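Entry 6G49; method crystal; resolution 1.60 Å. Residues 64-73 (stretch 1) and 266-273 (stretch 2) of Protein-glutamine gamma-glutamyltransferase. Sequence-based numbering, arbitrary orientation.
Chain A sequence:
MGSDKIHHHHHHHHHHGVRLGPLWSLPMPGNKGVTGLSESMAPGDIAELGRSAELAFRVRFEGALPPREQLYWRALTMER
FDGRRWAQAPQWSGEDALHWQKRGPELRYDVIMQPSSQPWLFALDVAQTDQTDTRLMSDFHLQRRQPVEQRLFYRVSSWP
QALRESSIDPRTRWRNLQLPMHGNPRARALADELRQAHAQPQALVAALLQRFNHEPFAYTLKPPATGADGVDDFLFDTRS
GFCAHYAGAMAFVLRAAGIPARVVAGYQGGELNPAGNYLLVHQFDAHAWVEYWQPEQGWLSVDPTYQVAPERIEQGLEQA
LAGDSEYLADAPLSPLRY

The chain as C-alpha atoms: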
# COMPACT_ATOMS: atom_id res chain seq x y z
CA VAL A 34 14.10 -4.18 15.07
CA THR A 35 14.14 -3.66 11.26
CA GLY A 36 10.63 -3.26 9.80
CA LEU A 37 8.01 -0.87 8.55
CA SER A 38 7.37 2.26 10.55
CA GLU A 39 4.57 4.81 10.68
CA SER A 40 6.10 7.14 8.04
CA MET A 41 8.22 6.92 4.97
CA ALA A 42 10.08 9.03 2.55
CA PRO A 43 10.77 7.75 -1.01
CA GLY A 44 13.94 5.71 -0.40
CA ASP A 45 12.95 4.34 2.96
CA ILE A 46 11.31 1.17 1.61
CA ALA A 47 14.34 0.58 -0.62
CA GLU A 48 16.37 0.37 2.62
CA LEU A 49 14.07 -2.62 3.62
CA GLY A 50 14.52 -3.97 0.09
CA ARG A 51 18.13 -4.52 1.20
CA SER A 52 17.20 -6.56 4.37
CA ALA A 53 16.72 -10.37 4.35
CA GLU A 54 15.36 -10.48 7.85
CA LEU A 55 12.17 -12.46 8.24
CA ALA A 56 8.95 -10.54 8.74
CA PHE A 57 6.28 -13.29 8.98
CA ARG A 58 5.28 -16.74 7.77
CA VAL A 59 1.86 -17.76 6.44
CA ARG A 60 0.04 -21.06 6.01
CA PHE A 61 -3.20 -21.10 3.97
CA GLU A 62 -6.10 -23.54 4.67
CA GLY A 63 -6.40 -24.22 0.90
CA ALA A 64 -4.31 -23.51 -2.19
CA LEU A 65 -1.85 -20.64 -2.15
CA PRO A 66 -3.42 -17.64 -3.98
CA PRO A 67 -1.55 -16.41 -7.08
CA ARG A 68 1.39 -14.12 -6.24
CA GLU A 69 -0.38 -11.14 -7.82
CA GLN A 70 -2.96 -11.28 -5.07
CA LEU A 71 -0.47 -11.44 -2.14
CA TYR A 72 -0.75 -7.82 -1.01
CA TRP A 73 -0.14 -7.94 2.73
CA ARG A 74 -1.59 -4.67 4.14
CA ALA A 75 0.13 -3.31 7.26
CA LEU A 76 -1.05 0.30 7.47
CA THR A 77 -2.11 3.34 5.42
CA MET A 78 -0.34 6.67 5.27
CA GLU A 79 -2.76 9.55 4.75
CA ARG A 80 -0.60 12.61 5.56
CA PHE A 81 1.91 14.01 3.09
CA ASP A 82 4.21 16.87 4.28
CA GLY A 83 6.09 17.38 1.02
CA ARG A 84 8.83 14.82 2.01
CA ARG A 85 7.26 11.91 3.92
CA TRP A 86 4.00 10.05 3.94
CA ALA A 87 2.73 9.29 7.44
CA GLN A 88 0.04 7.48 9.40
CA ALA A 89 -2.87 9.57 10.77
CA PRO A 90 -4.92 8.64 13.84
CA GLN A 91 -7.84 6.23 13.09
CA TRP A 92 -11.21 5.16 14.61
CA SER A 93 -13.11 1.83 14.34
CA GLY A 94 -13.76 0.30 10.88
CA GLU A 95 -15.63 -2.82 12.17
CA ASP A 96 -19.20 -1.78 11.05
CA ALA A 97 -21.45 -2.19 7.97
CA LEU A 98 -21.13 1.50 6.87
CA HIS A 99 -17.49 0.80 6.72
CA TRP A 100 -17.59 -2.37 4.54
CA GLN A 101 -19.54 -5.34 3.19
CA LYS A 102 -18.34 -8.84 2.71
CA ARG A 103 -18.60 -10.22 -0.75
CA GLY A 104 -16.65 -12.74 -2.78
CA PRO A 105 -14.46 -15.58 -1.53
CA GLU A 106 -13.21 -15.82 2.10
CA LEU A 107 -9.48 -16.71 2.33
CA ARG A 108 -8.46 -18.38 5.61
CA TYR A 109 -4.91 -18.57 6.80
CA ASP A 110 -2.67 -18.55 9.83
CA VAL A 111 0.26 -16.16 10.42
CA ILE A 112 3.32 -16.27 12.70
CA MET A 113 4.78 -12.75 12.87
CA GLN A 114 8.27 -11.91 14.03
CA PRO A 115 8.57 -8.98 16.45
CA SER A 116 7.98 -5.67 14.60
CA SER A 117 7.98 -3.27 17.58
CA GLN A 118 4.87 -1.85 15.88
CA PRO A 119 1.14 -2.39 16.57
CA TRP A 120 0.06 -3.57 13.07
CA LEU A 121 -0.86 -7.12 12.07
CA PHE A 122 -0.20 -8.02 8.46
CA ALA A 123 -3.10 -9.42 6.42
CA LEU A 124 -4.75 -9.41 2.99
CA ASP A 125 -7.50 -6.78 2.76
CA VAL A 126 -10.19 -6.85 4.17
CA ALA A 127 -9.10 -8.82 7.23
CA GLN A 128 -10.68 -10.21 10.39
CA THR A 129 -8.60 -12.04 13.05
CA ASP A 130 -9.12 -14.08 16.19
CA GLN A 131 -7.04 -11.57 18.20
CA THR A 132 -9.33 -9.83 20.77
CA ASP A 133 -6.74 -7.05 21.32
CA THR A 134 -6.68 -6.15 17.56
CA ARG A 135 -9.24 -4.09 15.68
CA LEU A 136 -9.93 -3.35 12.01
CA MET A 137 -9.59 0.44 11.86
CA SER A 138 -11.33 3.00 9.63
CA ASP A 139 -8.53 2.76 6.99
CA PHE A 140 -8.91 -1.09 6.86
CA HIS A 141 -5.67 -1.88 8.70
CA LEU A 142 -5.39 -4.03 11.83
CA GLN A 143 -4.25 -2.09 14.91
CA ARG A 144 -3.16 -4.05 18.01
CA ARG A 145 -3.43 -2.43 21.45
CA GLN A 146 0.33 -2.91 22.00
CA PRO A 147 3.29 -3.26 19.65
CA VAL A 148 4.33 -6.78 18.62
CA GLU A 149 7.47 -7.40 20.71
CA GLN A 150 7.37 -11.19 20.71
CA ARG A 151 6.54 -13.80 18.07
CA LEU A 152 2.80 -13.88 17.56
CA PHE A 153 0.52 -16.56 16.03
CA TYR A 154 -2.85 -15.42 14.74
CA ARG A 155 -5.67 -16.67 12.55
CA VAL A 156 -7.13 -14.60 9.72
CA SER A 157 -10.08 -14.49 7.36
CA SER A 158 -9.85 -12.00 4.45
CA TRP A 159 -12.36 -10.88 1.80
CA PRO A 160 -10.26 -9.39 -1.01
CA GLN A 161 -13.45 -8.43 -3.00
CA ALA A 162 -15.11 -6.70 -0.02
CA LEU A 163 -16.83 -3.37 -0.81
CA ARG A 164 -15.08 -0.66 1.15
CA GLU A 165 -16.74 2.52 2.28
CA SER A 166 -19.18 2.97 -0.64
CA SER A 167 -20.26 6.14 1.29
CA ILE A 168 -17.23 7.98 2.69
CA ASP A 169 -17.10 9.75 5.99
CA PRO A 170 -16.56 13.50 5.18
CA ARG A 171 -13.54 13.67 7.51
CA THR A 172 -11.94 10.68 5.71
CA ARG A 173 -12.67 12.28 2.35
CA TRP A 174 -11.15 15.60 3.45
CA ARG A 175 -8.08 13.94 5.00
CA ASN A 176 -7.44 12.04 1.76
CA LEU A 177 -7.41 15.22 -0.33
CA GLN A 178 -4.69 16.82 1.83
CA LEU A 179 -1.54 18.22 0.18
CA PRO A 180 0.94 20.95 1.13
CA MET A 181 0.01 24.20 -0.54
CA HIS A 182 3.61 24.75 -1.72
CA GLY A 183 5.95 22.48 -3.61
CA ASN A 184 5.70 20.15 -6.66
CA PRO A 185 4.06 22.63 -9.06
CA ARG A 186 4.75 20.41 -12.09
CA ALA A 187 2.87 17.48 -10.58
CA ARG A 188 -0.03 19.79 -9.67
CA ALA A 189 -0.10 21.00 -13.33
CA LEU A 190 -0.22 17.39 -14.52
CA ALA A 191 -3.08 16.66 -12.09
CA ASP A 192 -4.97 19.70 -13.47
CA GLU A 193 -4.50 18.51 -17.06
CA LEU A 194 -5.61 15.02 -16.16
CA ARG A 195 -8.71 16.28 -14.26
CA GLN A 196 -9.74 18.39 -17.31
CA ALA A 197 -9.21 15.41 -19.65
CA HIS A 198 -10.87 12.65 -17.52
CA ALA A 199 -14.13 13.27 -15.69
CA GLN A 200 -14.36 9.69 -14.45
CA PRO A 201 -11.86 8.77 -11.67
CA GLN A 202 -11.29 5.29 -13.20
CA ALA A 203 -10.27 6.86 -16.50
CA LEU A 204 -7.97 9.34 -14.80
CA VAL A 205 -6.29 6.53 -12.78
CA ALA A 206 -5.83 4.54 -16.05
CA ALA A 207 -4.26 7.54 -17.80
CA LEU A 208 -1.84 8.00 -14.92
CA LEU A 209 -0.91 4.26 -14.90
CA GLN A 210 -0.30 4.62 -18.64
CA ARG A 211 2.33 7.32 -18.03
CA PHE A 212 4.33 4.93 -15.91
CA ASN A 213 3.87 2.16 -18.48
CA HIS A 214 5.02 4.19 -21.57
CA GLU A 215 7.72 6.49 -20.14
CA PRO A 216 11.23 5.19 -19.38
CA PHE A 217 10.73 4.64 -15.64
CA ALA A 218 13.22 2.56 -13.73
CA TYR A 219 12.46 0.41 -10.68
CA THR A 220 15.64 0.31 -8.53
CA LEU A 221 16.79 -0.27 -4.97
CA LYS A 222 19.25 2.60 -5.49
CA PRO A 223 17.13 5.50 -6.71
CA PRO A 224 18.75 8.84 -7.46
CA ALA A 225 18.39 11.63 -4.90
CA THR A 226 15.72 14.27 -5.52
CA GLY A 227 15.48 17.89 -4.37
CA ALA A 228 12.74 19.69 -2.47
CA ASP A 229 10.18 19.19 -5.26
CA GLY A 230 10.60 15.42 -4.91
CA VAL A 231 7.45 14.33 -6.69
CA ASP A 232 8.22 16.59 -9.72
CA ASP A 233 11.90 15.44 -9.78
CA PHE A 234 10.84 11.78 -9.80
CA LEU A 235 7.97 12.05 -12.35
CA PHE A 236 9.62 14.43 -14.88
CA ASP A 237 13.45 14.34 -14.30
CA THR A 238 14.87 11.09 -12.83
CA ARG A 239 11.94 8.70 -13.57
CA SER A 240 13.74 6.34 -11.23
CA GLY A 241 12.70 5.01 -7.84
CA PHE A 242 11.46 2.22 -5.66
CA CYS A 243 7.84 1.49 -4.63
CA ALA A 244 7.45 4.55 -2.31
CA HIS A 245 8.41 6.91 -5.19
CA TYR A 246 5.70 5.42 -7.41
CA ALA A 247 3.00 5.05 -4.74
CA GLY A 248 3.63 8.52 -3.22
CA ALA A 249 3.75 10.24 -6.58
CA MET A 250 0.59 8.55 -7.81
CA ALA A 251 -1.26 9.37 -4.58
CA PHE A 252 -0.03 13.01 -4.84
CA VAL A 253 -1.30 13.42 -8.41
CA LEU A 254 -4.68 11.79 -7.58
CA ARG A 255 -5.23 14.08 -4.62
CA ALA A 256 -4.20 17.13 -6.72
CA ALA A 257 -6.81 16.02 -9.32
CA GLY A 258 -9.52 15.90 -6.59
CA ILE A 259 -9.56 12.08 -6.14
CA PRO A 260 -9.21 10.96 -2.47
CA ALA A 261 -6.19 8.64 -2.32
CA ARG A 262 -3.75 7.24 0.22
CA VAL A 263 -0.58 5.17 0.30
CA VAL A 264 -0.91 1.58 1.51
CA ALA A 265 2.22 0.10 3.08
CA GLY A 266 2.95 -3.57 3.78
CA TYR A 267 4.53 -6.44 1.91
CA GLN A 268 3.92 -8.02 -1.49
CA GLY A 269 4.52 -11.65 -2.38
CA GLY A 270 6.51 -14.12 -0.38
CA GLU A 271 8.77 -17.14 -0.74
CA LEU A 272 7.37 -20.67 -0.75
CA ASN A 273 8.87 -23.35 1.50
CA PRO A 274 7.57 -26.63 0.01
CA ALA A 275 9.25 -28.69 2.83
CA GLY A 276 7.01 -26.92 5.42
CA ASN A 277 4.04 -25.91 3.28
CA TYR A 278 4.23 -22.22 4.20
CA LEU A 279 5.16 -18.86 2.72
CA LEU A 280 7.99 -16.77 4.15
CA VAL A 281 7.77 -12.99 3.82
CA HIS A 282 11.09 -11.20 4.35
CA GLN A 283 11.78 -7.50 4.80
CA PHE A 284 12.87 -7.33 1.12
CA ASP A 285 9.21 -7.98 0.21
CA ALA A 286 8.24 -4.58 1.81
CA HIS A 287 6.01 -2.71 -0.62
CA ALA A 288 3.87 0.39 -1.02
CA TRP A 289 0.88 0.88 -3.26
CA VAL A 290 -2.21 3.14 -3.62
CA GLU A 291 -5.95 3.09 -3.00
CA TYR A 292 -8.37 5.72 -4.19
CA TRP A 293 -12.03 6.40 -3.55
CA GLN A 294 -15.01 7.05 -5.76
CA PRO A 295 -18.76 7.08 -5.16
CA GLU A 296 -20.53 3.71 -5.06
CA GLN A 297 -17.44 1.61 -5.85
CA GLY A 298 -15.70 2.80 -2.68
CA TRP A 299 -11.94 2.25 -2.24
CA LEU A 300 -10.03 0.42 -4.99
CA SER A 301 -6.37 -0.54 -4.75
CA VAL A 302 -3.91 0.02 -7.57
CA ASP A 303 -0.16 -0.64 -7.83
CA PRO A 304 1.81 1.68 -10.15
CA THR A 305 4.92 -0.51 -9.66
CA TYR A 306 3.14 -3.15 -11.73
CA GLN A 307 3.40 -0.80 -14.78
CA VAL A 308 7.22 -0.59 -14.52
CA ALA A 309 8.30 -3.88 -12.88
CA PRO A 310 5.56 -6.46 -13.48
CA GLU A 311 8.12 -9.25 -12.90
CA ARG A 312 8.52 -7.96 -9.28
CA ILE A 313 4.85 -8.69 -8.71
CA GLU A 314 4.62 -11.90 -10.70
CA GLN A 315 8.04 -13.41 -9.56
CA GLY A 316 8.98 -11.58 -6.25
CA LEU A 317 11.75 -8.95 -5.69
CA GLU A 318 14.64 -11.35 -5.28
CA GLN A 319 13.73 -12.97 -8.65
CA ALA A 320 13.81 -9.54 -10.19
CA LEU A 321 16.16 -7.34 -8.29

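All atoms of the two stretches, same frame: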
# COMPACT_ATOMS: atom_id res chain seq x y z
N ALA A 64 -5.38 -23.73 -1.24
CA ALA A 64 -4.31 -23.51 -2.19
C ALA A 64 -3.77 -22.09 -1.97
O ALA A 64 -4.50 -21.19 -1.51
CB ALA A 64 -4.82 -23.68 -3.61
N LEU A 65 -2.48 -21.93 -2.24
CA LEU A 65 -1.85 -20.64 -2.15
C LEU A 65 -2.50 -19.75 -3.21
O LEU A 65 -2.56 -20.15 -4.37
CB LEU A 65 -0.36 -20.85 -2.45
CG LEU A 65 0.52 -19.63 -2.24
CD1 LEU A 65 0.53 -19.24 -0.77
CD2 LEU A 65 1.93 -19.91 -2.72
N PRO A 66 -2.97 -18.52 -2.91
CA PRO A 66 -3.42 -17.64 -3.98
C PRO A 66 -2.27 -17.31 -4.93
O PRO A 66 -1.09 -17.44 -4.58
CB PRO A 66 -3.85 -16.36 -3.27
CG PRO A 66 -4.16 -16.82 -1.87
CD PRO A 66 -3.17 -17.92 -1.58
N PRO A 67 -2.58 -16.89 -6.17
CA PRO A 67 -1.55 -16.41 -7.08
C PRO A 67 -0.75 -15.22 -6.47
O PRO A 67 -1.34 -14.42 -5.74
CB PRO A 67 -2.34 -15.88 -8.28
CG PRO A 67 -3.72 -16.47 -8.16
CD PRO A 67 -3.94 -16.77 -6.69
N ARG A 68 0.50 -15.09 -6.86
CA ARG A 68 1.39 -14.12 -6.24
C ARG A 68 0.84 -12.71 -6.37
O ARG A 68 1.04 -11.88 -5.48
CB ARG A 68 2.72 -14.01 -6.96
CG ARG A 68 3.67 -15.12 -6.61
CD ARG A 68 4.98 -14.77 -7.26
NE ARG A 68 6.00 -15.57 -6.63
CZ ARG A 68 6.48 -15.33 -5.41
NH1 ARG A 68 6.20 -14.19 -4.80
NH2 ARG A 68 7.23 -16.25 -4.82
N GLU A 69 0.11 -12.47 -7.47
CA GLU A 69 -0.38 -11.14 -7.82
C GLU A 69 -1.40 -10.68 -6.80
O GLU A 69 -1.69 -9.53 -6.77
CB GLU A 69 -1.06 -11.17 -9.20
CG GLU A 69 -0.24 -11.90 -10.22
CD GLU A 69 -0.48 -13.40 -10.29
OE1 GLU A 69 0.41 -14.15 -9.84
OE2 GLU A 69 -1.57 -13.81 -10.76
N GLN A 70 -1.98 -11.61 -6.03
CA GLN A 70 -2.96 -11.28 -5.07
C GLN A 70 -2.35 -11.09 -3.66
O GLN A 70 -3.11 -10.80 -2.75
CB GLN A 70 -3.98 -12.42 -4.98
CG GLN A 70 -4.84 -12.45 -6.24
CD GLN A 70 -5.81 -13.61 -6.32
OE1 GLN A 70 -6.23 -14.20 -5.32
NE2 GLN A 70 -6.17 -13.94 -7.55
N LEU A 71 -1.05 -11.38 -3.46
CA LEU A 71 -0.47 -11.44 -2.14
C LEU A 71 0.01 -10.04 -1.72
O LEU A 71 1.21 -9.76 -1.58
CB LEU A 71 0.66 -12.44 -2.13
CG LEU A 71 0.23 -13.88 -2.43
CD1 LEU A 71 1.43 -14.77 -2.33
CD2 LEU A 71 -0.86 -14.33 -1.47
N TYR A 72 -0.95 -9.16 -1.57
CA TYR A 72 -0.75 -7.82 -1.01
C TYR A 72 -1.11 -7.83 0.47
O TYR A 72 -2.27 -7.77 0.85
CB TYR A 72 -1.57 -6.77 -1.77
CG TYR A 72 -0.96 -6.42 -3.10
CD1 TYR A 72 -1.15 -7.22 -4.21
CD2 TYR A 72 -0.25 -5.24 -3.28
CE1 TYR A 72 -0.58 -6.90 -5.41
CE2 TYR A 72 0.31 -4.89 -4.50
CZ TYR A 72 0.13 -5.73 -5.58
OH TYR A 72 0.66 -5.37 -6.78
N TRP A 73 -0.07 -7.89 1.29
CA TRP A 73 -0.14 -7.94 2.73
C TRP A 73 -0.22 -6.52 3.31
O TRP A 73 0.84 -5.89 3.45
CB TRP A 73 1.01 -8.73 3.36
CG TRP A 73 1.25 -10.07 2.74
CD1 TRP A 73 2.19 -10.37 1.82
CD2 TRP A 73 0.50 -11.29 2.96
NE1 TRP A 73 2.09 -11.69 1.43
CE2 TRP A 73 1.07 -12.26 2.13
CE3 TRP A 73 -0.58 -11.60 3.78
CZ2 TRP A 73 0.57 -13.56 2.08
CZ3 TRP A 73 -1.07 -12.89 3.73
CH2 TRP A 73 -0.47 -13.83 2.92
N GLY A 266 2.96 -2.18 3.29
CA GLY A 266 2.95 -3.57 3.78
C GLY A 266 4.00 -4.37 3.07
O GLY A 266 5.13 -3.92 2.94
N TYR A 267 3.62 -5.55 2.60
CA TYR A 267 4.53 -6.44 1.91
C TYR A 267 3.79 -6.98 0.69
O TYR A 267 2.56 -7.04 0.71
CB TYR A 267 4.95 -7.61 2.82
CG TYR A 267 5.70 -7.18 4.04
CD1 TYR A 267 5.04 -6.72 5.17
CD2 TYR A 267 7.09 -7.11 4.00
CE1 TYR A 267 5.75 -6.25 6.28
CE2 TYR A 267 7.80 -6.63 5.09
CZ TYR A 267 7.12 -6.18 6.21
OH TYR A 267 7.85 -5.73 7.27
N GLN A 268 4.55 -7.40 -0.33
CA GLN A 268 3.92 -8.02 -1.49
C GLN A 268 4.71 -9.30 -1.80
O GLN A 268 5.89 -9.19 -2.04
CB GLN A 268 3.83 -7.08 -2.68
CG GLN A 268 2.82 -7.49 -3.72
CD GLN A 268 3.13 -8.74 -4.51
OE1 GLN A 268 4.28 -9.01 -4.78
NE2 GLN A 268 2.08 -9.43 -4.94
N GLY A 269 3.96 -10.40 -1.89
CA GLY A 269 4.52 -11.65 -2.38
C GLY A 269 4.86 -12.57 -1.23
O GLY A 269 4.09 -12.83 -0.34
N GLY A 270 6.04 -13.16 -1.34
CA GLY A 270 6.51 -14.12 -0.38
C GLY A 270 7.28 -15.24 -1.06
O GLY A 270 7.26 -15.38 -2.26
N GLU A 271 7.95 -16.05 -0.26
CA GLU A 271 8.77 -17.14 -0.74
C GLU A 271 8.24 -18.47 -0.23
O GLU A 271 8.11 -18.66 0.96
CB GLU A 271 10.19 -16.91 -0.24
CG GLU A 271 10.84 -15.60 -0.69
CD GLU A 271 10.32 -14.33 -0.01
OE1 GLU A 271 10.43 -14.19 1.21
OE2 GLU A 271 9.83 -13.45 -0.71
N LEU A 272 7.92 -19.38 -1.13
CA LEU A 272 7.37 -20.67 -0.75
C LEU A 272 8.37 -21.69 -0.23
O LEU A 272 9.37 -21.95 -0.86
CB LEU A 272 6.64 -21.26 -1.95
CG LEU A 272 5.95 -22.60 -1.80
CD1 LEU A 272 4.85 -22.52 -0.76
CD2 LEU A 272 5.36 -22.97 -3.15
N ASN A 273 8.06 -22.28 0.92
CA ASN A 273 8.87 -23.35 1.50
C ASN A 273 8.08 -24.66 1.32
O ASN A 273 7.15 -24.96 2.07
CB ASN A 273 9.05 -23.16 2.99
CG ASN A 273 9.90 -24.23 3.64
OD1 ASN A 273 10.16 -25.26 3.01
ND2 ASN A 273 10.43 -23.95 4.82
O HOH W 1 5.20 -11.43 -5.73

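The backbones of the two segments, nearly two hundred residues apart in sequence, meet in a short antiparallel pairing. Trp73 and Tyr267 make the hydrogen-bonded pair: Trp73 N donates to Tyr267 O at 2.8 Å, and Tyr267 N donates to Trp73 O at 2.9 Å. One residue further along, Tyr72 faces Gln268 as a non-hydrogen-bonded pair, their CA atoms 4.7 Å apart. The ladder then closes with Gly269 N donating to Leu71 O at 2.8 Å. Two CA-H...O contacts supplement these bonds, each 3.2 Å long: Gln268 CA to Leu71 O and Gly266 CA to Trp73 O. Leu71 O and Trp73 O thus each receive an N-H group and a CA-H group from the opposing chain.

Side chains extend the polar network by reaching for backbone carbonyls. The indole of Trp73 lies with its edge toward Gly269, and NE1 donates to Gly269 O at 2.9 Å with a nearly straight angle of 167°. Tryptophan suits this place because it combines a large apolar surface with one well-directed donor, so its buried ring leaves no N-H unsatisfied. Arg68 starts out sideways from its CA, but its long side chain carries the guanidinium to the other stretch, where NH1 and NH2 both donate to Gly270 O, at 3.0 and 2.7 Å. This fork on a single oxygen lies near the guanidinium plane, where its N-H groups point. In return, Gln268 NE2 donates to Arg68 O at 2.7 Å, although the 124° angle makes the bond weak. Arg68 O also accepts from Leu71 N, at 2.9 Å, within its own stretch.

A water links the same two side chains: it accepts from Arg68 NH1 at 3.1 Å and donates to Gln268 OE1 at 2.8 Å. The amide of Gln268 therefore uses both its ends, NE2 as a donor and OE1 as an acceptor, a pairing of roles that suits glutamine to this buried position.

Apolar packing differs between the two faces of the sheet. On the face shared by Tyr72 and Gln268, Gln268 CG sits 3.6 Å from the centroid of the Tyr72 ring and only 7° off its normal, a CH-pi contact in which the aliphatic part of glutamine covers an aromatic face. On the other, Trp73 CD1 meets Tyr267 CB at 4.0 Å, while the end of the tyrosine leads away. At the exposed margin, Leu65 CD2 and Leu272 CD1 approach to 4.4 Å, a looser contact between two leucines that point toward one another's stretch.

The three glycines answer to the backbone. At Gly266, an ideal CB would lie 1.8 Å from Trp73 O, a clash with the very carbonyl that takes part in the pairing. At Gly269 and Gly270, positive phi angles of 100° and 142° would jam a CB against the preceding carbonyl oxygen; at Gly269 it would also be tight against Arg68 NH1, at 3.2 Å.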